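Side-chain contacts in UDP-N-Acetylglucosamine 2-Epimerase (PDB 1V4V), which probably interconverts UDP-N-acetylglucosamine and UDP-N-acetylmannosamine by inverting the configuration at C2 of the sugar: residues Leu37-Gly42 / Lys88-Asp93; Gly128-Pro133 / Asn139-Asp144; Val242-Val247 / Leu259-Glu264; Lys329-Leu332 / Glu337-Arg340. All coordinates share one frame; numbering follows the deposited sequence.

Contact 1: residues Leu37-Gly42 / Lys88-Asp93; sequences LVLLTG and KEMGAD
Met90, present here as selenomethionine, lays the end of its chain over strand 34-40 between Leu37 and Leu39. Its methyl CE lies 4.1 Å from Leu37 CB and 4.1 Å from Leu39 CB, touching the bases of both leucines, and it rests 3.8 Å from Val38 O on the backbone between them. The atom before it, Met90 SE, is also 4.1 Å from Leu39 CB. A bend at chi3 (92°) turns CE along the strand. Leu37 CD1 lies 4.0 Å from Met90 O, so the leucine touches the backbone of Met90 as well as its methyl end. Leucines suit the strand because two residues of the same face can flank one apolar end group.

Met90 is placed by the end of helix 72-89. Gly91 turns the chain with phi +68°, which glycine tolerates readily, and its N bonds to Lys88 O at 3.1 Å. Beyond the turn, Asp93 OD1 accepts from Arg7 N, while Leu37 and Leu39 pair with strand 6-12. A Schellman motif thus ends a helix against the parallel sheet of a Rossmann-like domain, one of the two in a GT-B fold.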
loop_
_atom_site.group_PDB
_atom_site.type_symbol
_atom_site.label_atom_id
_atom_site.label_comp_id
_atom_site.label_asym_id
_atom_site.label_seq_id
_atom_site.Cartn_x
_atom_site.Cartn_y
_atom_site.Cartn_z
ATOM N N LEU A 37 -0.192 -10.088 -21.785
ATOM C CA LEU A 37 -0.470 -11.442 -21.324
ATOM C C LEU A 37 -1.493 -11.349 -20.203
ATOM O O LEU A 37 -1.572 -10.329 -19.514
ATOM C CB LEU A 37 0.795 -12.110 -20.789
ATOM C CG LEU A 37 1.957 -12.340 -21.758
ATOM C CD1 LEU A 37 3.140 -12.872 -20.969
ATOM C CD2 LEU A 37 1.548 -13.320 -22.855
ATOM N N VAL A 38 -2.265 -12.411 -20.015
ATOM C CA VAL A 38 -3.279 -12.423 -18.968
ATOM C C VAL A 38 -3.055 -13.507 -17.925
ATOM O O VAL A 38 -2.908 -14.687 -18.251
ATOM C CB VAL A 38 -4.698 -12.606 -19.569
ATOM C CG1 VAL A 38 -5.720 -12.832 -18.461
ATOM C CG2 VAL A 38 -5.074 -11.380 -20.378
ATOM N N LEU A 39 -3.029 -13.085 -16.665
ATOM C CA LEU A 39 -2.877 -13.992 -15.537
ATOM C C LEU A 39 -4.184 -13.913 -14.758
ATOM O O LEU A 39 -4.506 -12.860 -14.215
ATOM C CB LEU A 39 -1.729 -13.544 -14.623
ATOM C CG LEU A 39 -1.644 -14.264 -13.269
ATOM C CD1 LEU A 39 -1.358 -15.746 -13.476
ATOM C CD2 LEU A 39 -0.554 -13.626 -12.421
ATOM N N LEU A 40 -4.949 -15.002 -14.728
ATOM C CA LEU A 40 -6.200 -15.003 -13.972
ATOM C C LEU A 40 -5.852 -15.271 -12.519
ATOM O O LEU A 40 -4.993 -16.103 -12.226
ATOM C CB LEU A 40 -7.160 -16.073 -14.501
ATOM C CG LEU A 40 -7.579 -15.875 -15.963
ATOM C CD1 LEU A 40 -8.693 -16.853 -16.312
ATOM C CD2 LEU A 40 -8.046 -14.438 -16.179
ATOM N N THR A 41 -6.528 -14.577 -11.608
ATOM C CA THR A 41 -6.234 -14.713 -10.186
ATOM C C THR A 41 -7.443 -15.068 -9.317
ATOM O O THR A 41 -7.349 -15.051 -8.087
ATOM C CB THR A 41 -5.640 -13.392 -9.649
ATOM O OG1 THR A 41 -6.615 -12.349 -9.790
ATOM C CG2 THR A 41 -4.394 -12.998 -10.427
ATOM N N GLY A 42 -8.564 -15.393 -9.953
ATOM C CA GLY A 42 -9.779 -15.705 -9.220
ATOM C C GLY A 42 -10.170 -17.164 -9.047
ATOM O O GLY A 42 -9.395 -18.081 -9.342
ATOM N N LYS A 88 7.260 -14.042 -12.575
ATOM C CA LYS A 88 8.662 -14.232 -12.914
ATOM C C LYS A 88 8.793 -15.226 -14.070
ATOM O O LYS A 88 9.550 -14.995 -15.017
ATOM C CB LYS A 88 9.421 -14.739 -11.687
ATOM C CG LYS A 88 10.935 -14.682 -11.804
ATOM C CD LYS A 88 11.592 -15.212 -10.537
ATOM C CE LYS A 88 13.109 -15.172 -10.634
ATOM N NZ LYS A 88 13.757 -15.772 -9.428
ATOM N N GLU A 89 8.047 -16.323 -13.993
ATOM C CA GLU A 89 8.085 -17.352 -15.030
ATOM C C GLU A 89 7.487 -16.870 -16.351
ATOM O O GLU A 89 7.860 -17.353 -17.421
ATOM C CB GLU A 89 7.364 -18.614 -14.550
ATOM C CG GLU A 89 8.065 -19.315 -13.392
ATOM C CD GLU A 89 7.361 -20.585 -12.944
ATOM O OE1 GLU A 89 7.873 -21.255 -12.024
ATOM O OE2 GLU A 89 6.300 -20.918 -13.510
HETATM N N MSE A 90 6.557 -15.923 -16.276
HETATM C CA MSE A 90 5.935 -15.370 -17.476
HETATM C C MSE A 90 6.842 -14.301 -18.087
HETATM O O MSE A 90 6.567 -13.799 -19.180
HETATM C CB MSE A 90 4.570 -14.753 -17.146
HETATM C CG MSE A 90 3.507 -15.759 -16.744
HETATM SE SE MSE A 90 1.932 -14.894 -15.974
HETATM C CE MSE A 90 0.885 -14.695 -17.602
ATOM N N GLY A 91 7.909 -13.953 -17.368
ATOM C CA GLY A 91 8.856 -12.953 -17.845
ATOM C C GLY A 91 8.316 -11.535 -17.917
ATOM O O GLY A 91 8.729 -10.740 -18.766
ATOM N N ALA A 92 7.410 -11.201 -17.005
ATOM C CA ALA A 92 6.797 -9.879 -16.986
ATOM C C ALA A 92 7.764 -8.713 -16.823
ATOM O O ALA A 92 8.624 -8.720 -15.942
ATOM C CB ALA A 92 5.725 -9.818 -15.878
ATOM N N ASP A 93 7.602 -7.705 -17.676
ATOM C CA ASP A 93 8.415 -6.498 -17.621
ATOM C C ASP A 93 7.581 -5.388 -16.995
ATOM O O ASP A 93 8.098 -4.336 -16.605
ATOM C CB ASP A 93 8.861 -6.072 -19.023
ATOM C CG ASP A 93 9.882 -7.019 -19.619
ATOM O OD1 ASP A 93 9.514 -7.832 -20.494
ATOM O OD2 ASP A 93 11.055 -6.950 -19.198
#

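Contact 2: residues Gly128-Pro133 / Asn139-Asp144; sequences GNLKEP and NRRLTD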
loop_
_atom_site.group_PDB
_atom_site.type_symbol
_atom_site.label_atom_id
_atom_site.label_comp_id
_atom_site.label_asym_id
_atom_site.label_seq_id
_atom_site.Cartn_x
_atom_site.Cartn_y
_atom_site.Cartn_z
ATOM N N GLY A 128 -11.785 7.543 2.447
ATOM C CA GLY A 128 -11.184 8.309 3.524
ATOM C C GLY A 128 -11.369 7.618 4.862
ATOM O O GLY A 128 -11.104 8.203 5.914
ATOM N N ASN A 129 -11.813 6.366 4.828
ATOM C CA ASN A 129 -12.037 5.612 6.059
ATOM C C ASN A 129 -11.538 4.172 5.940
ATOM O O ASN A 129 -12.094 3.385 5.178
ATOM C CB ASN A 129 -13.532 5.595 6.390
ATOM C CG ASN A 129 -13.821 5.064 7.782
ATOM O OD1 ASN A 129 -13.100 4.212 8.299
ATOM N ND2 ASN A 129 -14.897 5.557 8.389
ATOM N N LEU A 130 -10.505 3.825 6.706
ATOM C CA LEU A 130 -9.952 2.469 6.676
ATOM C C LEU A 130 -10.920 1.406 7.189
ATOM O O LEU A 130 -10.696 0.213 6.985
ATOM C CB LEU A 130 -8.658 2.394 7.493
ATOM C CG LEU A 130 -7.416 3.054 6.894
ATOM C CD1 LEU A 130 -6.287 3.000 7.904
ATOM C CD2 LEU A 130 -7.015 2.348 5.612
ATOM N N LYS A 131 -11.987 1.826 7.865
ATOM C CA LYS A 131 -12.963 0.869 8.385
ATOM C C LYS A 131 -14.130 0.672 7.424
ATOM O O LYS A 131 -14.883 -0.297 7.545
ATOM C CB LYS A 131 -13.504 1.333 9.744
ATOM C CG LYS A 131 -12.449 1.441 10.828
ATOM C CD LYS A 131 -13.053 1.883 12.153
ATOM C CE LYS A 131 -11.990 1.963 13.243
ATOM N NZ LYS A 131 -12.571 2.362 14.561
ATOM N N GLU A 132 -14.278 1.589 6.473
ATOM C CA GLU A 132 -15.365 1.502 5.504
ATOM C C GLU A 132 -15.002 2.146 4.170
ATOM O O GLU A 132 -14.871 3.367 4.075
ATOM C CB GLU A 132 -16.619 2.175 6.062
ATOM C CG GLU A 132 -17.823 2.092 5.137
ATOM C CD GLU A 132 -18.213 0.661 4.818
ATOM O OE1 GLU A 132 -18.504 -0.100 5.768
ATOM O OE2 GLU A 132 -18.231 0.296 3.622
ATOM N N PRO A 133 -14.850 1.330 3.116
ATOM C CA PRO A 133 -15.001 -0.127 3.131
ATOM C C PRO A 133 -13.759 -0.872 3.625
ATOM O O PRO A 133 -12.624 -0.460 3.367
ATOM C CB PRO A 133 -15.314 -0.444 1.675
ATOM C CG PRO A 133 -14.437 0.532 0.960
ATOM C CD PRO A 133 -14.674 1.818 1.736
ATOM N N ASN A 139 -6.704 -1.847 0.984
ATOM C CA ASN A 139 -6.133 -2.532 -0.174
ATOM C C ASN A 139 -5.657 -1.575 -1.259
ATOM O O ASN A 139 -4.531 -1.708 -1.768
ATOM C CB ASN A 139 -7.141 -3.505 -0.804
ATOM C CG ASN A 139 -7.414 -4.723 0.059
ATOM O OD1 ASN A 139 -6.633 -5.066 0.945
ATOM N ND2 ASN A 139 -8.529 -5.399 -0.217
ATOM N N ARG A 140 -6.496 -0.608 -1.621
ATOM C CA ARG A 140 -6.108 0.313 -2.678
ATOM C C ARG A 140 -5.001 1.267 -2.275
ATOM O O ARG A 140 -4.141 1.591 -3.088
ATOM C CB ARG A 140 -7.330 1.069 -3.225
ATOM C CG ARG A 140 -8.247 1.687 -2.201
ATOM C CD ARG A 140 -9.618 1.911 -2.836
ATOM N NE ARG A 140 -10.550 2.575 -1.936
ATOM C CZ ARG A 140 -11.864 2.622 -2.127
ATOM N NH1 ARG A 140 -12.639 3.253 -1.256
ATOM N NH2 ARG A 140 -12.407 2.026 -3.184
ATOM N N ARG A 141 -4.994 1.701 -1.017
ATOM C CA ARG A 141 -3.937 2.593 -0.564
ATOM C C ARG A 141 -2.604 1.838 -0.545
ATOM O O ARG A 141 -1.574 2.380 -0.947
ATOM C CB ARG A 141 -4.264 3.145 0.823
ATOM C CG ARG A 141 -5.379 4.182 0.797
ATOM C CD ARG A 141 -5.705 4.680 2.194
ATOM N NE ARG A 141 -4.526 5.229 2.853
ATOM C CZ ARG A 141 -4.522 5.705 4.093
ATOM N NH1 ARG A 141 -5.641 5.706 4.809
ATOM N NH2 ARG A 141 -3.393 6.159 4.623
ATOM N N LEU A 142 -2.635 0.585 -0.091
ATOM C CA LEU A 142 -1.426 -0.243 -0.049
ATOM C C LEU A 142 -0.915 -0.461 -1.476
ATOM O O LEU A 142 0.271 -0.295 -1.754
ATOM C CB LEU A 142 -1.726 -1.597 0.601
ATOM C CG LEU A 142 -2.007 -1.601 2.109
ATOM C CD1 LEU A 142 -2.512 -2.978 2.526
ATOM C CD2 LEU A 142 -0.723 -1.237 2.885
ATOM N N THR A 143 -1.819 -0.831 -2.379
ATOM C CA THR A 143 -1.439 -1.053 -3.768
ATOM C C THR A 143 -0.790 0.184 -4.383
ATOM O O THR A 143 0.219 0.078 -5.091
ATOM C CB THR A 143 -2.656 -1.449 -4.624
ATOM O OG1 THR A 143 -3.214 -2.670 -4.121
ATOM C CG2 THR A 143 -2.241 -1.659 -6.088
ATOM N N ASP A 144 -1.347 1.360 -4.105
ATOM C CA ASP A 144 -0.794 2.585 -4.673
ATOM C C ASP A 144 0.551 3.006 -4.106
ATOM O O ASP A 144 1.263 3.797 -4.715
ATOM C CB ASP A 144 -1.804 3.728 -4.576
ATOM C CG ASP A 144 -2.984 3.518 -5.503
ATOM O OD1 ASP A 144 -2.814 2.780 -6.496
ATOM O OD2 ASP A 144 -4.066 4.082 -5.247
#
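Leu130 and Pro133 belong to a loop that makes a type I beta turn from Asn129 to Glu132, and they face Arg141 and Arg140 on helix 136-146, the closest pair of CA atoms being Leu130 and Asn139, 9.3 Å apart; the two arginines span the gap between loop and helix. Leu130 CD2 comes to 3.7 Å from Arg141 NH1, the two side chains crossing at about a right angle. A bend at chi3 (57°) swings the Arg141 guanidinium around to the leucine. Pro133, preceded by a cis peptide bond, presents CD and CG to Arg140 NH1, with CD at 3.9 Å.

Loop and helix both lie in the first Rossmann-like domain of the GT-B fold, at the dimer contact: Val145 of the second subunit packs on Leu130, Arg141 and Leu142. The loop is shaped from within by an Asx turn, in which Asn129 OD1 accepts from Lys131 N at 2.7 Å; asparagine suits the place because its short amide oxygen can reach back to the following backbone.

Arginine suits position 140 for its long, extended chain: NH2 forms a salt bridge with Asp100 and NE another with Glu137, so the proline meets a guanidinium anchored elsewhere. On the helix itself, Asn139 O accepts both Thr143 N and Thr143 OG1 (2.9 Å), which approach from opposite faces of the carbonyl plane.

Contact 3: residues Val242-Val247 / Leu259-Glu264; sequences VVREAV and LLDPLE
Asp261 OD2 is gripped by two nitrogens of Arg244. The main bond comes from Arg244 NH2, 2.9 Å from Asp261 OD2 and nearly straight at 166°; the second, from Arg244 NH1 to the same oxygen, is weak at 3.4 Å. OD2 lies almost in the guanidinium plane, at its edge, whereas the nitrogen meets the carboxylate from above its plane. With the two planes 34° apart and one oxygen doing the work, this is a salt bridge without the paired, side-by-side match of both carboxylate oxygens.

Arginine fits the place through reach and number of donors. Its chain runs extended from CG to NE off the helix, and the guanidinium also gives hydrogen bonds from NH2 to Val237 O and from NE to His238 O, which should fix its rotation. Pro262 CD lies near the guanidinium plane too, beyond Arg244 NH2 and 4.0 Å from it. A short aspartate can answer from the loop directly after the strand.

Helix 241-251 and strand 257-260 are consecutive parts of a beta-alpha-beta unit that starts with strand 232-236. The ion pair joins the helix to the loop that leaves the strand, at the surface, while Val247 of the helix and Leu259 of strand 257-260, the outermost strand of its sheet in this chain, both pack on Tyr235 of strand 232-236.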
loop_
_atom_site.group_PDB
_atom_site.type_symbol
_atom_site.label_atom_id
_atom_site.label_comp_id
_atom_site.label_asym_id
_atom_site.label_seq_id
_atom_site.Cartn_x
_atom_site.Cartn_y
_atom_site.Cartn_z
ATOM N N VAL A 242 -42.074 -10.857 -9.692
ATOM C CA VAL A 242 -42.743 -9.624 -9.283
ATOM C C VAL A 242 -42.783 -8.630 -10.444
ATOM O O VAL A 242 -43.786 -7.943 -10.666
ATOM C CB VAL A 242 -42.013 -8.955 -8.096
ATOM C CG1 VAL A 242 -42.793 -7.739 -7.627
ATOM C CG2 VAL A 242 -41.837 -9.952 -6.964
ATOM N N VAL A 243 -41.677 -8.564 -11.178
ATOM C CA VAL A 243 -41.557 -7.673 -12.326
ATOM C C VAL A 243 -42.455 -8.135 -13.469
ATOM O O VAL A 243 -43.180 -7.340 -14.065
ATOM C CB VAL A 243 -40.105 -7.637 -12.842
ATOM C CG1 VAL A 243 -40.014 -6.800 -14.116
ATOM C CG2 VAL A 243 -39.188 -7.077 -11.768
ATOM N N ARG A 244 -42.405 -9.429 -13.770
ATOM C CA ARG A 244 -43.198 -9.976 -14.859
ATOM C C ARG A 244 -44.693 -9.941 -14.610
ATOM O O ARG A 244 -45.470 -9.711 -15.529
ATOM C CB ARG A 244 -42.723 -11.396 -15.170
ATOM C CG ARG A 244 -41.240 -11.417 -15.500
ATOM C CD ARG A 244 -40.857 -12.548 -16.411
ATOM N NE ARG A 244 -39.563 -12.291 -17.031
ATOM C CZ ARG A 244 -39.066 -13.000 -18.038
ATOM N NH1 ARG A 244 -39.760 -14.016 -18.535
ATOM N NH2 ARG A 244 -37.886 -12.686 -18.553
ATOM N N GLU A 245 -45.111 -10.156 -13.368
ATOM C CA GLU A 245 -46.537 -10.113 -13.070
ATOM C C GLU A 245 -47.080 -8.718 -13.333
ATOM O O GLU A 245 -48.253 -8.543 -13.661
ATOM C CB GLU A 245 -46.792 -10.493 -11.612
ATOM C CG GLU A 245 -46.924 -11.986 -11.395
ATOM C CD GLU A 245 -47.118 -12.334 -9.942
ATOM O OE1 GLU A 245 -46.144 -12.203 -9.168
ATOM O OE2 GLU A 245 -48.248 -12.723 -9.575
ATOM N N ALA A 246 -46.211 -7.723 -13.190
ATOM C CA ALA A 246 -46.604 -6.338 -13.402
ATOM C C ALA A 246 -46.580 -5.924 -14.869
ATOM O O ALA A 246 -47.532 -5.326 -15.363
ATOM C CB ALA A 246 -45.693 -5.411 -12.594
ATOM N N VAL A 247 -45.496 -6.246 -15.567
ATOM C CA VAL A 247 -45.357 -5.828 -16.963
ATOM C C VAL A 247 -45.966 -6.708 -18.055
ATOM O O VAL A 247 -46.490 -6.193 -19.043
ATOM C CB VAL A 247 -43.868 -5.564 -17.296
ATOM C CG1 VAL A 247 -43.305 -4.566 -16.303
ATOM C CG2 VAL A 247 -43.069 -6.855 -17.245
ATOM N N LEU A 259 -40.866 -8.312 -25.933
ATOM C CA LEU A 259 -40.376 -8.657 -24.607
ATOM C C LEU A 259 -39.393 -9.815 -24.714
ATOM O O LEU A 259 -39.701 -10.857 -25.292
ATOM C CB LEU A 259 -41.539 -9.026 -23.680
ATOM C CG LEU A 259 -42.688 -8.017 -23.588
ATOM C CD1 LEU A 259 -43.632 -8.435 -22.466
ATOM C CD2 LEU A 259 -42.142 -6.618 -23.316
ATOM N N LEU A 260 -38.202 -9.619 -24.165
ATOM C CA LEU A 260 -37.165 -10.638 -24.203
ATOM C C LEU A 260 -36.676 -10.982 -22.806
ATOM O O LEU A 260 -37.012 -10.304 -21.833
ATOM C CB LEU A 260 -35.974 -10.136 -25.023
ATOM C CG LEU A 260 -36.246 -9.680 -26.459
ATOM C CD1 LEU A 260 -34.974 -9.100 -27.058
ATOM C CD2 LEU A 260 -36.745 -10.855 -27.286
ATOM N N ASP A 261 -35.885 -12.046 -22.719
ATOM C CA ASP A 261 -35.293 -12.456 -21.454
ATOM C C ASP A 261 -34.011 -11.641 -21.359
ATOM O O ASP A 261 -33.535 -11.115 -22.367
ATOM C CB ASP A 261 -34.956 -13.953 -21.467
ATOM C CG ASP A 261 -36.175 -14.834 -21.246
ATOM O OD1 ASP A 261 -36.064 -16.062 -21.453
ATOM O OD2 ASP A 261 -37.238 -14.310 -20.857
ATOM N N PRO A 262 -33.439 -11.513 -20.155
ATOM C CA PRO A 262 -32.203 -10.744 -19.979
ATOM C C PRO A 262 -31.132 -11.103 -21.013
ATOM O O PRO A 262 -30.902 -12.276 -21.306
ATOM C CB PRO A 262 -31.791 -11.093 -18.555
ATOM C CG PRO A 262 -33.124 -11.205 -17.866
ATOM C CD PRO A 262 -33.936 -12.012 -18.860
ATOM N N LEU A 263 -30.477 -10.082 -21.557
ATOM C CA LEU A 263 -29.450 -10.278 -22.574
ATOM C C LEU A 263 -28.041 -10.299 -21.994
ATOM O O LEU A 263 -27.808 -9.841 -20.878
ATOM C CB LEU A 263 -29.540 -9.162 -23.623
ATOM C CG LEU A 263 -30.866 -8.968 -24.365
ATOM C CD1 LEU A 263 -30.797 -7.700 -25.202
ATOM C CD2 LEU A 263 -31.160 -10.170 -25.237
ATOM N N GLU A 264 -27.101 -10.834 -22.767
ATOM C CA GLU A 264 -25.710 -10.892 -22.340
ATOM C C GLU A 264 -25.104 -9.514 -22.582
ATOM O O GLU A 264 -25.631 -8.731 -23.374
ATOM C CB GLU A 264 -24.944 -11.951 -23.139
ATOM C CG GLU A 264 -25.553 -13.341 -23.053
ATOM C CD GLU A 264 -24.663 -14.411 -23.655
ATOM O OE1 GLU A 264 -23.543 -14.618 -23.135
ATOM O OE2 GLU A 264 -25.081 -15.049 -24.646
#

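Contact 4: residues Lys329-Leu332 / Glu337-Arg340; sequences KGLL and ELSR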
loop_
_atom_site.group_PDB
_atom_site.type_symbol
_atom_site.label_atom_id
_atom_site.label_comp_id
_atom_site.label_asym_id
_atom_site.label_seq_id
_atom_site.Cartn_x
_atom_site.Cartn_y
_atom_site.Cartn_z
ATOM N N LYS A 329 -42.725 10.944 -25.291
ATOM C CA LYS A 329 -43.327 11.289 -26.577
ATOM C C LYS A 329 -42.700 12.586 -27.099
ATOM O O LYS A 329 -42.363 12.696 -28.276
ATOM C CB LYS A 329 -44.845 11.454 -26.435
ATOM C CG LYS A 329 -45.543 11.900 -27.723
ATOM C CD LYS A 329 -47.060 11.935 -27.538
ATOM C CE LYS A 329 -47.777 12.340 -28.822
ATOM N NZ LYS A 329 -47.473 13.738 -29.225
ATOM N N GLY A 330 -42.536 13.561 -26.211
ATOM C CA GLY A 330 -41.945 14.831 -26.610
ATOM C C GLY A 330 -40.533 14.676 -27.150
ATOM O O GLY A 330 -40.169 15.283 -28.159
ATOM N N LEU A 331 -39.732 13.852 -26.484
ATOM C CA LEU A 331 -38.354 13.626 -26.903
ATOM C C LEU A 331 -38.285 12.905 -28.252
ATOM O O LEU A 331 -37.493 13.273 -29.119
ATOM C CB LEU A 331 -37.610 12.808 -25.841
ATOM C CG LEU A 331 -36.125 12.565 -26.127
ATOM C CD1 LEU A 331 -35.406 13.899 -26.227
ATOM C CD2 LEU A 331 -35.515 11.716 -25.024
ATOM N N LEU A 332 -39.111 11.881 -28.430
ATOM C CA LEU A 332 -39.116 11.134 -29.686
ATOM C C LEU A 332 -39.547 12.009 -30.859
ATOM O O LEU A 332 -39.240 11.700 -32.014
ATOM C CB LEU A 332 -40.018 9.898 -29.571
ATOM C CG LEU A 332 -39.411 8.775 -28.714
ATOM C CD1 LEU A 332 -40.437 7.675 -28.459
ATOM C CD2 LEU A 332 -38.181 8.219 -29.412
ATOM N N GLU A 337 -33.244 17.579 -29.978
ATOM C CA GLU A 337 -32.879 17.282 -28.599
ATOM C C GLU A 337 -32.174 15.939 -28.525
ATOM O O GLU A 337 -31.201 15.787 -27.794
ATOM C CB GLU A 337 -34.109 17.280 -27.692
ATOM C CG GLU A 337 -33.767 17.112 -26.215
ATOM C CD GLU A 337 -34.954 17.356 -25.307
ATOM O OE1 GLU A 337 -34.807 17.218 -24.072
ATOM O OE2 GLU A 337 -36.038 17.689 -25.829
ATOM N N LEU A 338 -32.663 14.961 -29.282
ATOM C CA LEU A 338 -32.035 13.644 -29.296
ATOM C C LEU A 338 -30.602 13.785 -29.813
ATOM O O LEU A 338 -29.672 13.188 -29.268
ATOM C CB LEU A 338 -32.815 12.686 -30.199
ATOM C CG LEU A 338 -34.146 12.171 -29.641
ATOM C CD1 LEU A 338 -34.892 11.426 -30.729
ATOM C CD2 LEU A 338 -33.891 11.251 -28.435
ATOM N N SER A 339 -30.437 14.590 -30.859
ATOM C CA SER A 339 -29.124 14.826 -31.460
ATOM C C SER A 339 -28.152 15.475 -30.475
ATOM O O SER A 339 -26.981 15.092 -30.411
ATOM C CB SER A 339 -29.260 15.727 -32.694
ATOM O OG SER A 339 -27.985 16.008 -33.250
ATOM N N ARG A 340 -28.633 16.461 -29.723
ATOM C CA ARG A 340 -27.795 17.150 -28.741
ATOM C C ARG A 340 -27.297 16.179 -27.680
ATOM O O ARG A 340 -26.179 16.302 -27.176
ATOM C CB ARG A 340 -28.569 18.269 -28.044
ATOM C CG ARG A 340 -28.881 19.490 -28.888
ATOM C CD ARG A 340 -29.163 20.668 -27.966
ATOM N NE ARG A 340 -30.087 20.295 -26.897
ATOM C CZ ARG A 340 -30.154 20.899 -25.714
ATOM N NH1 ARG A 340 -29.350 21.917 -25.434
ATOM N NH2 ARG A 340 -31.027 20.477 -24.806
#
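Two consecutive helices joined by a short turn meet here, Leu331 near the end of helix 321-332 packing against Leu338 and Glu337 in the early part of helix 335-343. The leucine pair is tight: Leu331 CG lies 3.5 Å from Leu338 CD2, closer than carbons usually come, and the side chains approach at a slant. Leu338 also presses on the backbone, with both CG and CD1 3.6 Å from Leu331 O.

Leu331 CD1, which also borders Leu338, is covered by Glu337. It touches Glu337 CG and Glu337 CD, each at 3.6 Å, the chains crossing at about a right angle. In Glu337, CG lies opposite the backbone N (chi1 -174°) and the chain beyond it is extended (chi2 170°), so that the whole side chain, from CB through the carboxylate, lies along this methyl. Glutamate suits a partly exposed place because its chain can cover a leucine while its carboxylate belongs at the surface; branched leucines fill the buried side.

Asn334 OD1 accepts from Glu337 N in the first turn of the second helix. Inward, Leu331 and Leu332 touch Leu277 of strand 275-280, and Leu338 touches Pro295. The result is a pair of consecutive helices lying on the parallel sheet of the second Rossmann-like domain of a GT-B fold.

The four contacts follow one another along the chain and divide between its two domains. Contacts 1 and 2 belong to the domain built on the seven-stranded parallel sheet, their centres 25 Å apart; contacts 3 and 4 belong to the six-stranded one, with centres 26 Å apart. Across the molecule the separations grow, to 41 Å between the centres of contacts 1 and 3 and 48 Å between those of contacts 1 and 4. None touches another. Among them, contact 2 alone meets the second subunit. In GT-B enzymes the nucleotide sugar generally binds in the cleft between the domains, but no ligand marks that site among these contacts, each of which joins elements of a single domain.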